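Local coordinates for putative fimbrium subunit Fim1C (Bacteroides uniformis, PDB 4K4K), which is a putative component of the tip of fimbriae, the filamentous surface appendages that mediate cell adhesion and biofilm formation, at residues K140-D151 with A245-S256; V207-L218 with W232-F243. All coordinates share one frame; numbering follows the deposited sequence.

Interaction 1 of 2, residues K140-D151 with A245-S256; sequences KLVKLDITIKAD and AGSKYLYTITIS
From K143 paired with K248 to A150 paired with I255, the strands 142-150 and 247-256 run parallel, their axes 4.7 Å apart at closest approach and inclined by 27°. K143, D145, T147 and K149 each both give and take a backbone bond, with L141 O and D151 N adding one at each end; T147 is typical, its N giving to Y251 O and its O taking I253 N at 2.8 Å, with an N-H...O angle of 179°.

L144, Y249, I146, Y251, I148, I253 and I255 make the apolar face, where branched residues suit an extended chain and fill the buried layer. V142 brings CG1 to the edge of the Y249 ring, 3.5 Å from CD1; with this methyl anti to the backbone N (chi1 173°), it lies on the side of the neighbouring strand. I146 uses both branches, CG1 at the edge of the Y251 ring and CG2 against I253 CG1 at 3.6 Å, while I148 CG2 meets I255 CD1 at 3.7 Å. The Y249 hydroxyl is served from outside by the V244 amide.

The other face is mostly polar, with L250 among K143, D145, K248 and the threonines. K143 and K248 lie side by side, K143 CG 3.9 Å from K248 CG, and the K143 ammonium group makes a salt bridge with E204 and a hydrogen bond with Q112. K149 CE passes 3.5 Å from T254 OG1.

At the far end D151 N reaches I255 O over a more bent bond, while the carboxylate binds S154, T153 and L155; an alanine here would probably leave those partners without their mate. Parallel pairing of strands 132-150 and 247-256, with one apolar and one mostly polar face, is consistent with the beta-sandwich domains of the fimbrillin-like family.

Interaction 2 of 2, residues V207-L218 with W232-F243; sequences VLPAASTAGMAL and WDVNSAAQSKAF
Backbone hydrogen bonds join V207-L218 to W232-F243 at separate places. A210 and F243 form a single antiparallel bridge, a hydrogen-bonded pair in which F243 N gives to A210 O at 2.8 Å and A210 N to F243 O; L218 and W232 likewise exchange two bonds, and V234 N adds one to M216 O.

T213 is the polar anchor: its N binds K241 O from above the carbonyl plane, and OG1 donates to S240 O at 2.6 Å. Threonine suits the place because a chi1 of 58° turns OG1 to that carbonyl and leaves CG2 to cover the F243 ring.

Apolar contacts centre on F243. T213 CG2 sits over one ring face in a CH-pi contact, 3.6 Å from the centroid and only 7° off the normal. The selenium of M216, a selenomethionine, approaches obliquely, 3.6 Å from F243 CE2, as a Met-aromatic contact, and V207 CG2 also comes in obliquely. Farther along, L218 CD1 lies beside W232 CE3 at 3.8 Å, and V234 CG2 packs on L218 CG.

The type II turn T213-M216, with G215 at its positive-phi position, leads into the antiparallel hairpin of strands 217-222 and 228-233, and the flanking loops continue the contact beyond the paired strands.

Both contacts lie in the same half of the chain, with centres about 11 Å apart, and interaction 2 is nested within the loop that interaction 1 closes. Interaction 1 is a regular strand pair, held by a repeating backbone ladder with one buried and one more exposed face; interaction 2 is irregular, relying on scattered bonds, a threonine hydroxyl and an aromatic ring, with several loop residues at the surface. They meet directly: the Y251 hydroxyl probably hydrogen-bonds S240 OG, V207 N probably bonds V142 O, and the F243 ring meets that of Y249. V207 lies beside strand 132-150, while F243, V234 and S240 lie against the face bearing L144, Y249 and Y251.

Interaction 1 of 2, residues K140-D151 with A245-S256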
loop_
_atom_site.group_PDB
_atom_site.type_symbol
_atom_site.label_atom_id
_atom_site.label_comp_id
_atom_site.label_asym_id
_atom_site.label_seq_id
_atom_site.Cartn_x
_atom_site.Cartn_y
_atom_site.Cartn_z
ATOM N N LYS A 140 2.358 0.203 -4.224
ATOM C CA LYS A 140 2.284 1.193 -5.324
ATOM C C LYS A 140 2.140 2.637 -4.798
ATOM O O LYS A 140 2.335 3.595 -5.566
ATOM C CB LYS A 140 1.115 0.866 -6.263
ATOM C CG LYS A 140 1.280 -0.505 -6.949
ATOM C CD LYS A 140 2.452 -0.521 -7.942
ATOM C CE LYS A 140 2.736 -1.948 -8.382
ATOM N NZ LYS A 140 3.828 -1.990 -9.387
ATOM N N LEU A 141 1.839 2.789 -3.477
ATOM C CA LEU A 141 1.645 4.098 -2.866
ATOM C C LEU A 141 2.784 4.402 -1.885
ATOM O O LEU A 141 3.860 3.824 -2.006
ATOM C CB LEU A 141 0.248 4.230 -2.238
ATOM C CG LEU A 141 -0.928 3.775 -3.189
ATOM C CD1 LEU A 141 -2.276 3.874 -2.454
ATOM C CD2 LEU A 141 -0.947 4.564 -4.498
ATOM N N VAL A 142 2.574 5.360 -0.981
ATOM C CA VAL A 142 3.633 5.850 -0.086
ATOM C C VAL A 142 3.158 5.781 1.361
ATOM O O VAL A 142 2.042 6.193 1.658
ATOM C CB VAL A 142 3.992 7.302 -0.501
ATOM C CG1 VAL A 142 4.968 7.956 0.495
ATOM C CG2 VAL A 142 4.535 7.358 -1.929
ATOM N N LYS A 143 4.015 5.273 2.256
ATOM C CA LYS A 143 3.674 5.166 3.662
ATOM C C LYS A 143 4.332 6.292 4.453
ATOM O O LYS A 143 5.524 6.562 4.280
ATOM C CB LYS A 143 4.118 3.796 4.215
ATOM C CG LYS A 143 3.839 3.552 5.719
ATOM C CD LYS A 143 2.378 3.326 5.984
ATOM C CE LYS A 143 2.117 3.055 7.454
ATOM N NZ LYS A 143 0.722 2.597 7.676
ATOM N N LEU A 144 3.551 6.931 5.333
ATOM C CA LEU A 144 4.078 7.936 6.273
ATOM C C LEU A 144 4.017 7.327 7.661
ATOM O O LEU A 144 2.964 6.826 8.058
ATOM C CB LEU A 144 3.301 9.263 6.222
ATOM C CG LEU A 144 3.126 9.920 4.837
ATOM C CD1 LEU A 144 2.360 11.233 4.961
ATOM C CD2 LEU A 144 4.475 10.123 4.118
ATOM N N ASP A 145 5.145 7.354 8.390
ATOM C CA ASP A 145 5.260 6.777 9.722
ATOM C C ASP A 145 5.815 7.880 10.614
ATOM O O ASP A 145 6.957 8.287 10.442
ATOM C CB ASP A 145 6.169 5.529 9.666
ATOM C CG ASP A 145 6.246 4.727 10.958
ATOM O OD1 ASP A 145 6.455 5.339 12.029
ATOM O OD2 ASP A 145 6.204 3.486 10.887
ATOM N N ILE A 146 4.985 8.404 11.509
ATOM C CA ILE A 146 5.362 9.546 12.336
ATOM C C ILE A 146 5.404 9.162 13.806
ATOM O O ILE A 146 4.468 8.555 14.333
ATOM C CB ILE A 146 4.361 10.709 12.042
ATOM C CG1 ILE A 146 4.509 11.181 10.568
ATOM C CG2 ILE A 146 4.489 11.883 13.044
ATOM C CD1 ILE A 146 3.359 11.898 10.001
ATOM N N THR A 147 6.505 9.549 14.474
ATOM C CA THR A 147 6.658 9.360 15.906
ATOM C C THR A 147 6.737 10.749 16.510
ATOM O O THR A 147 7.522 11.573 16.039
ATOM C CB THR A 147 7.898 8.503 16.209
ATOM O OG1 THR A 147 7.795 7.295 15.466
ATOM C CG2 THR A 147 8.037 8.166 17.678
ATOM N N ILE A 148 5.922 11.020 17.527
ATOM C CA ILE A 148 5.926 12.320 18.191
ATOM C C ILE A 148 6.571 12.202 19.569
ATOM O O ILE A 148 6.267 11.277 20.311
ATOM C CB ILE A 148 4.467 12.866 18.295
ATOM C CG1 ILE A 148 3.840 13.085 16.894
ATOM C CG2 ILE A 148 4.367 14.126 19.168
ATOM C CD1 ILE A 148 2.303 12.997 16.929
ATOM N N LYS A 149 7.442 13.155 19.930
ATOM C CA LYS A 149 7.972 13.199 21.290
ATOM C C LYS A 149 8.105 14.646 21.746
ATOM O O LYS A 149 8.250 15.551 20.930
ATOM C CB LYS A 149 9.308 12.442 21.436
ATOM C CG LYS A 149 10.440 12.901 20.529
ATOM C CD LYS A 149 11.640 11.975 20.683
ATOM C CE LYS A 149 12.857 12.494 19.965
ATOM N NZ LYS A 149 13.969 11.504 19.968
ATOM N N ALA A 150 8.048 14.860 23.041
ATOM C CA ALA A 150 8.239 16.205 23.576
ATOM C C ALA A 150 9.726 16.512 23.683
ATOM O O ALA A 150 10.531 15.585 23.720
ATOM C CB ALA A 150 7.591 16.313 24.944
ATOM N N ASP A 151 10.100 17.791 23.804
ATOM C CA ASP A 151 11.495 18.137 24.031
ATOM C C ASP A 151 11.978 17.657 25.426
ATOM O O ASP A 151 13.184 17.605 25.661
ATOM C CB ASP A 151 11.738 19.655 23.878
ATOM C CG ASP A 151 10.856 20.594 24.696
ATOM O OD1 ASP A 151 10.137 20.109 25.597
ATOM O OD2 ASP A 151 11.002 21.819 24.543
ATOM N N ALA A 245 6.920 6.228 -4.878
ATOM C CA ALA A 245 6.096 5.023 -4.745
ATOM C C ALA A 245 6.899 3.872 -4.135
ATOM O O ALA A 245 8.078 3.705 -4.472
ATOM C CB ALA A 245 5.561 4.599 -6.115
ATOM N N GLY A 246 6.247 3.081 -3.295
ATOM C CA GLY A 246 6.829 1.913 -2.652
ATOM C C GLY A 246 7.817 2.232 -1.547
ATOM O O GLY A 246 8.545 1.337 -1.117
ATOM N N SER A 247 7.798 3.485 -1.042
ATOM C CA SER A 247 8.694 3.936 0.023
ATOM C C SER A 247 7.935 4.225 1.304
ATOM O O SER A 247 6.730 4.515 1.280
ATOM C CB SER A 247 9.449 5.195 -0.396
ATOM O OG SER A 247 10.033 5.021 -1.677
ATOM N N LYS A 248 8.662 4.169 2.428
ATOM C CA LYS A 248 8.155 4.513 3.754
ATOM C C LYS A 248 8.980 5.693 4.249
ATOM O O LYS A 248 10.205 5.615 4.256
ATOM C CB LYS A 248 8.237 3.315 4.717
ATOM C CG LYS A 248 7.722 3.644 6.136
ATOM C CD LYS A 248 7.980 2.528 7.160
ATOM C CE LYS A 248 7.062 1.345 6.973
ATOM N NZ LYS A 248 7.330 0.258 7.947
ATOM N N TYR A 249 8.314 6.806 4.581
ATOM C CA TYR A 249 8.949 8.024 5.114
ATOM C C TYR A 249 8.713 8.024 6.592
ATOM O O TYR A 249 7.561 7.968 7.040
ATOM C CB TYR A 249 8.402 9.307 4.434
ATOM C CG TYR A 249 8.807 9.366 2.971
ATOM C CD1 TYR A 249 8.084 8.679 1.996
ATOM C CD2 TYR A 249 9.964 10.038 2.572
ATOM C CE1 TYR A 249 8.492 8.671 0.660
ATOM C CE2 TYR A 249 10.368 10.056 1.233
ATOM C CZ TYR A 249 9.633 9.361 0.279
ATOM O OH TYR A 249 10.015 9.339 -1.048
ATOM N N LEU A 250 9.804 7.983 7.357
ATOM C CA LEU A 250 9.741 7.940 8.805
ATOM C C LEU A 250 10.132 9.286 9.346
ATOM O O LEU A 250 11.221 9.776 9.055
ATOM C CB LEU A 250 10.647 6.827 9.374
ATOM C CG LEU A 250 10.289 5.416 8.914
ATOM C CD1 LEU A 250 11.178 4.981 7.779
ATOM C CD2 LEU A 250 10.371 4.443 10.068
ATOM N N TYR A 251 9.219 9.915 10.094
ATOM C CA TYR A 251 9.513 11.214 10.692
ATOM C C TYR A 251 9.484 11.121 12.192
ATOM O O TYR A 251 8.536 10.565 12.754
ATOM C CB TYR A 251 8.508 12.298 10.238
ATOM C CG TYR A 251 8.453 12.530 8.744
ATOM C CD1 TYR A 251 9.419 13.303 8.101
ATOM C CD2 TYR A 251 7.393 12.045 7.980
ATOM C CE1 TYR A 251 9.356 13.547 6.731
ATOM C CE2 TYR A 251 7.330 12.267 6.604
ATOM C CZ TYR A 251 8.307 13.030 5.989
ATOM O OH TYR A 251 8.242 13.267 4.640
ATOM N N THR A 252 10.503 11.694 12.854
ATOM C CA THR A 252 10.513 11.832 14.311
ATOM C C THR A 252 10.307 13.311 14.577
ATOM O O THR A 252 11.132 14.141 14.174
ATOM C CB THR A 252 11.753 11.242 14.977
ATOM O OG1 THR A 252 11.826 9.847 14.676
ATOM C CG2 THR A 252 11.724 11.427 16.506
ATOM N N ILE A 253 9.184 13.639 15.221
ATOM C CA ILE A 253 8.803 15.013 15.505
ATOM C C ILE A 253 9.081 15.336 16.956
ATOM O O ILE A 253 8.515 14.689 17.836
ATOM C CB ILE A 253 7.287 15.228 15.181
ATOM C CG1 ILE A 253 6.813 14.497 13.888
ATOM C CG2 ILE A 253 6.863 16.704 15.267
ATOM C CD1 ILE A 253 7.251 15.029 12.606
ATOM N N THR A 254 9.926 16.335 17.211
ATOM C CA THR A 254 10.158 16.788 18.572
ATOM C C THR A 254 9.397 18.101 18.750
ATOM O O THR A 254 9.710 19.099 18.091
ATOM C CB THR A 254 11.656 16.915 18.915
ATOM O OG1 THR A 254 12.295 15.666 18.662
ATOM C CG2 THR A 254 11.868 17.301 20.383
ATOM N N ILE A 255 8.447 18.119 19.677
ATOM C CA ILE A 255 7.643 19.308 19.895
ATOM C C ILE A 255 8.091 20.063 21.148
ATOM O O ILE A 255 8.253 19.481 22.231
ATOM C CB ILE A 255 6.132 18.959 19.944
ATOM C CG1 ILE A 255 5.698 18.167 18.669
ATOM C CG2 ILE A 255 5.266 20.228 20.170
ATOM C CD1 ILE A 255 4.179 17.756 18.640
ATOM N N SER A 256 8.260 21.384 20.985
ATOM C CA SER A 256 8.604 22.315 22.043
ATOM C C SER A 256 7.600 23.482 22.001
ATOM O O SER A 256 6.881 23.612 21.012
ATOM C CB SER A 256 10.047 22.788 21.866
ATOM O OG SER A 256 10.153 23.878 20.970
#

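Interaction 2 of 2, residues V207-L218 with W232-F243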
loop_
_atom_site.group_PDB
_atom_site.type_symbol
_atom_site.label_atom_id
_atom_site.label_comp_id
_atom_site.label_asym_id
_atom_site.label_seq_id
_atom_site.Cartn_x
_atom_site.Cartn_y
_atom_site.Cartn_z
ATOM N N VAL A 207 -0.307 7.741 1.369
ATOM C CA VAL A 207 -0.566 8.878 0.482
ATOM C C VAL A 207 -0.113 8.538 -0.936
ATOM O O VAL A 207 0.597 7.550 -1.151
ATOM C CB VAL A 207 0.112 10.180 1.006
ATOM C CG1 VAL A 207 -0.438 10.571 2.392
ATOM C CG2 VAL A 207 1.642 10.052 1.010
ATOM N N LEU A 208 -0.474 9.398 -1.887
ATOM C CA LEU A 208 -0.086 9.170 -3.264
ATOM C C LEU A 208 1.348 9.608 -3.524
ATOM O O LEU A 208 1.803 10.616 -2.959
ATOM C CB LEU A 208 -1.021 9.955 -4.205
ATOM C CG LEU A 208 -2.508 9.614 -4.169
ATOM C CD1 LEU A 208 -3.233 10.347 -5.282
ATOM C CD2 LEU A 208 -2.744 8.093 -4.301
ATOM N N PRO A 209 2.031 8.943 -4.481
ATOM C CA PRO A 209 3.356 9.441 -4.897
ATOM C C PRO A 209 3.236 10.864 -5.439
ATOM O O PRO A 209 2.192 11.228 -5.984
ATOM C CB PRO A 209 3.784 8.457 -6.004
ATOM C CG PRO A 209 2.914 7.226 -5.794
ATOM C CD PRO A 209 1.622 7.754 -5.267
ATOM N N ALA A 210 4.268 11.675 -5.250
ATOM C CA ALA A 210 4.301 13.068 -5.692
ATOM C C ALA A 210 5.710 13.443 -6.091
ATOM O O ALA A 210 6.656 13.255 -5.309
ATOM C CB ALA A 210 3.809 14.004 -4.583
ATOM N N ALA A 211 5.847 13.991 -7.311
ATOM C CA ALA A 211 7.132 14.425 -7.863
ATOM C C ALA A 211 7.731 15.538 -6.984
ATOM O O ALA A 211 8.946 15.618 -6.839
ATOM C CB ALA A 211 6.949 14.910 -9.299
ATOM N N SER A 212 6.867 16.330 -6.326
ATOM C CA SER A 212 7.299 17.379 -5.409
ATOM C C SER A 212 6.406 17.455 -4.178
ATOM O O SER A 212 5.175 17.484 -4.315
ATOM C CB SER A 212 7.308 18.736 -6.106
ATOM O OG SER A 212 7.698 19.754 -5.197
ATOM N N THR A 213 7.023 17.549 -2.988
ATOM C CA THR A 213 6.303 17.723 -1.717
ATOM C C THR A 213 6.130 19.227 -1.378
ATOM O O THR A 213 5.720 19.561 -0.263
ATOM C CB THR A 213 7.000 16.977 -0.568
ATOM O OG1 THR A 213 8.345 17.447 -0.425
ATOM C CG2 THR A 213 6.965 15.465 -0.733
ATOM N N ALA A 214 6.411 20.135 -2.342
ATOM C CA ALA A 214 6.260 21.584 -2.143
ATOM C C ALA A 214 4.798 21.944 -1.901
ATOM O O ALA A 214 3.903 21.421 -2.570
ATOM C CB ALA A 214 6.804 22.356 -3.342
ATOM N N GLY A 215 4.568 22.787 -0.904
ATOM C CA GLY A 215 3.221 23.185 -0.516
ATOM C C GLY A 215 2.593 22.260 0.506
ATOM O O GLY A 215 1.536 22.580 1.053
HETATM N N MSE A 216 3.213 21.084 0.758
HETATM C CA MSE A 216 2.668 20.137 1.737
HETATM C C MSE A 216 3.206 20.419 3.120
HETATM O O MSE A 216 4.413 20.570 3.306
HETATM C CB MSE A 216 2.977 18.685 1.380
HETATM C CG MSE A 216 2.376 18.232 0.080
HETATM SE SE MSE A 216 3.049 16.448 -0.332
HETATM C CE MSE A 216 2.103 16.251 -2.046
ATOM N N ALA A 217 2.315 20.432 4.088
ATOM C CA ALA A 217 2.708 20.639 5.467
ATOM C C ALA A 217 2.030 19.645 6.385
ATOM O O ALA A 217 0.888 19.246 6.143
ATOM C CB ALA A 217 2.372 22.069 5.906
ATOM N N LEU A 218 2.735 19.238 7.437
ATOM C CA LEU A 218 2.165 18.447 8.518
ATOM C C LEU A 218 1.633 19.417 9.563
ATOM O O LEU A 218 2.351 20.356 9.933
ATOM C CB LEU A 218 3.190 17.498 9.174
ATOM C CG LEU A 218 3.780 16.375 8.353
ATOM C CD1 LEU A 218 4.710 15.538 9.212
ATOM C CD2 LEU A 218 2.686 15.468 7.750
ATOM N N TRP A 232 4.628 22.214 9.858
ATOM C CA TRP A 232 5.986 21.916 9.420
ATOM C C TRP A 232 5.968 21.559 7.940
ATOM O O TRP A 232 5.149 20.738 7.520
ATOM C CB TRP A 232 6.602 20.799 10.276
ATOM C CG TRP A 232 7.945 20.335 9.777
ATOM C CD1 TRP A 232 9.156 20.939 9.971
ATOM C CD2 TRP A 232 8.192 19.190 8.955
ATOM N NE1 TRP A 232 10.147 20.235 9.323
ATOM C CE2 TRP A 232 9.580 19.158 8.683
ATOM C CE3 TRP A 232 7.369 18.184 8.409
ATOM C CZ2 TRP A 232 10.167 18.141 7.919
ATOM C CZ3 TRP A 232 7.954 17.173 7.664
ATOM C CH2 TRP A 232 9.333 17.153 7.428
ATOM N N ASP A 233 6.850 22.197 7.147
ATOM C CA ASP A 233 6.896 21.965 5.703
ATOM C C ASP A 233 7.615 20.660 5.364
ATOM O O ASP A 233 8.811 20.494 5.642
ATOM C CB ASP A 233 7.530 23.161 4.955
ATOM C CG ASP A 233 6.505 24.185 4.462
ATOM O OD1 ASP A 233 5.408 23.764 3.992
ATOM O OD2 ASP A 233 6.810 25.400 4.504
ATOM N N VAL A 234 6.864 19.722 4.755
ATOM C CA VAL A 234 7.371 18.398 4.360
ATOM C C VAL A 234 8.612 18.532 3.463
ATOM O O VAL A 234 9.568 17.782 3.652
ATOM C CB VAL A 234 6.265 17.529 3.699
ATOM C CG1 VAL A 234 6.820 16.196 3.174
ATOM C CG2 VAL A 234 5.122 17.289 4.683
ATOM N N ASN A 235 8.619 19.516 2.553
ATOM C CA ASN A 235 9.722 19.740 1.611
ATOM C C ASN A 235 11.023 20.238 2.311
ATOM O O ASN A 235 12.097 20.148 1.713
ATOM C CB ASN A 235 9.283 20.717 0.514
ATOM C CG ASN A 235 10.172 20.705 -0.705
ATOM O OD1 ASN A 235 10.157 19.771 -1.518
ATOM N ND2 ASN A 235 10.990 21.737 -0.838
ATOM N N SER A 236 10.943 20.668 3.584
ATOM C CA SER A 236 12.143 21.110 4.300
ATOM C C SER A 236 12.984 19.903 4.783
ATOM O O SER A 236 14.154 20.087 5.121
ATOM C CB SER A 236 11.784 22.038 5.457
ATOM O OG SER A 236 11.250 21.328 6.561
ATOM N N ALA A 237 12.409 18.672 4.777
ATOM C CA ALA A 237 13.144 17.477 5.188
ATOM C C ALA A 237 14.103 17.049 4.092
ATOM O O ALA A 237 13.776 17.161 2.902
ATOM C CB ALA A 237 12.196 16.340 5.529
ATOM N N ALA A 238 15.280 16.544 4.494
ATOM C CA ALA A 238 16.316 16.090 3.569
ATOM C C ALA A 238 15.862 14.877 2.778
ATOM O O ALA A 238 16.124 14.808 1.578
ATOM C CB ALA A 238 17.591 15.753 4.330
ATOM N N GLN A 239 15.139 13.944 3.432
ATOM C CA GLN A 239 14.729 12.696 2.793
ATOM C C GLN A 239 13.399 12.763 2.021
ATOM O O GLN A 239 13.027 11.751 1.408
ATOM C CB GLN A 239 14.641 11.562 3.838
ATOM C CG GLN A 239 15.922 11.246 4.606
ATOM C CD GLN A 239 17.162 11.168 3.753
ATOM O OE1 GLN A 239 17.231 10.444 2.754
ATOM N NE2 GLN A 239 18.170 11.919 4.140
ATOM N N SER A 240 12.678 13.909 2.033
ATOM C CA SER A 240 11.380 13.943 1.348
ATOM C C SER A 240 11.114 15.201 0.498
ATOM O O SER A 240 10.123 15.891 0.710
ATOM C CB SER A 240 10.240 13.732 2.347
ATOM O OG SER A 240 10.093 14.798 3.272
ATOM N N LYS A 241 11.942 15.443 -0.532
ATOM C CA LYS A 241 11.689 16.530 -1.498
ATOM C C LYS A 241 10.572 16.078 -2.484
ATOM O O LYS A 241 9.931 16.880 -3.169
ATOM C CB LYS A 241 12.982 16.897 -2.266
ATOM C CG LYS A 241 14.137 17.388 -1.381
ATOM C CD LYS A 241 13.890 18.782 -0.825
ATOM C CE LYS A 241 14.909 19.174 0.219
ATOM N NZ LYS A 241 14.616 20.519 0.778
ATOM N N ALA A 242 10.346 14.777 -2.506
ATOM C CA ALA A 242 9.356 14.060 -3.310
ATOM C C ALA A 242 8.873 12.872 -2.525
ATOM O O ALA A 242 9.565 12.423 -1.607
ATOM C CB ALA A 242 9.994 13.589 -4.623
ATOM N N PHE A 243 7.702 12.338 -2.882
ATOM C CA PHE A 243 7.196 11.096 -2.286
ATOM C C PHE A 243 7.306 10.016 -3.359
ATOM O O PHE A 243 6.579 10.073 -4.357
ATOM C CB PHE A 243 5.743 11.243 -1.792
ATOM C CG PHE A 243 5.527 11.978 -0.484
ATOM C CD1 PHE A 243 6.495 11.951 0.519
ATOM C CD2 PHE A 243 4.315 12.601 -0.213
ATOM C CE1 PHE A 243 6.274 12.594 1.746
ATOM C CE2 PHE A 243 4.082 13.224 1.023
ATOM C CZ PHE A 243 5.058 13.206 1.997
#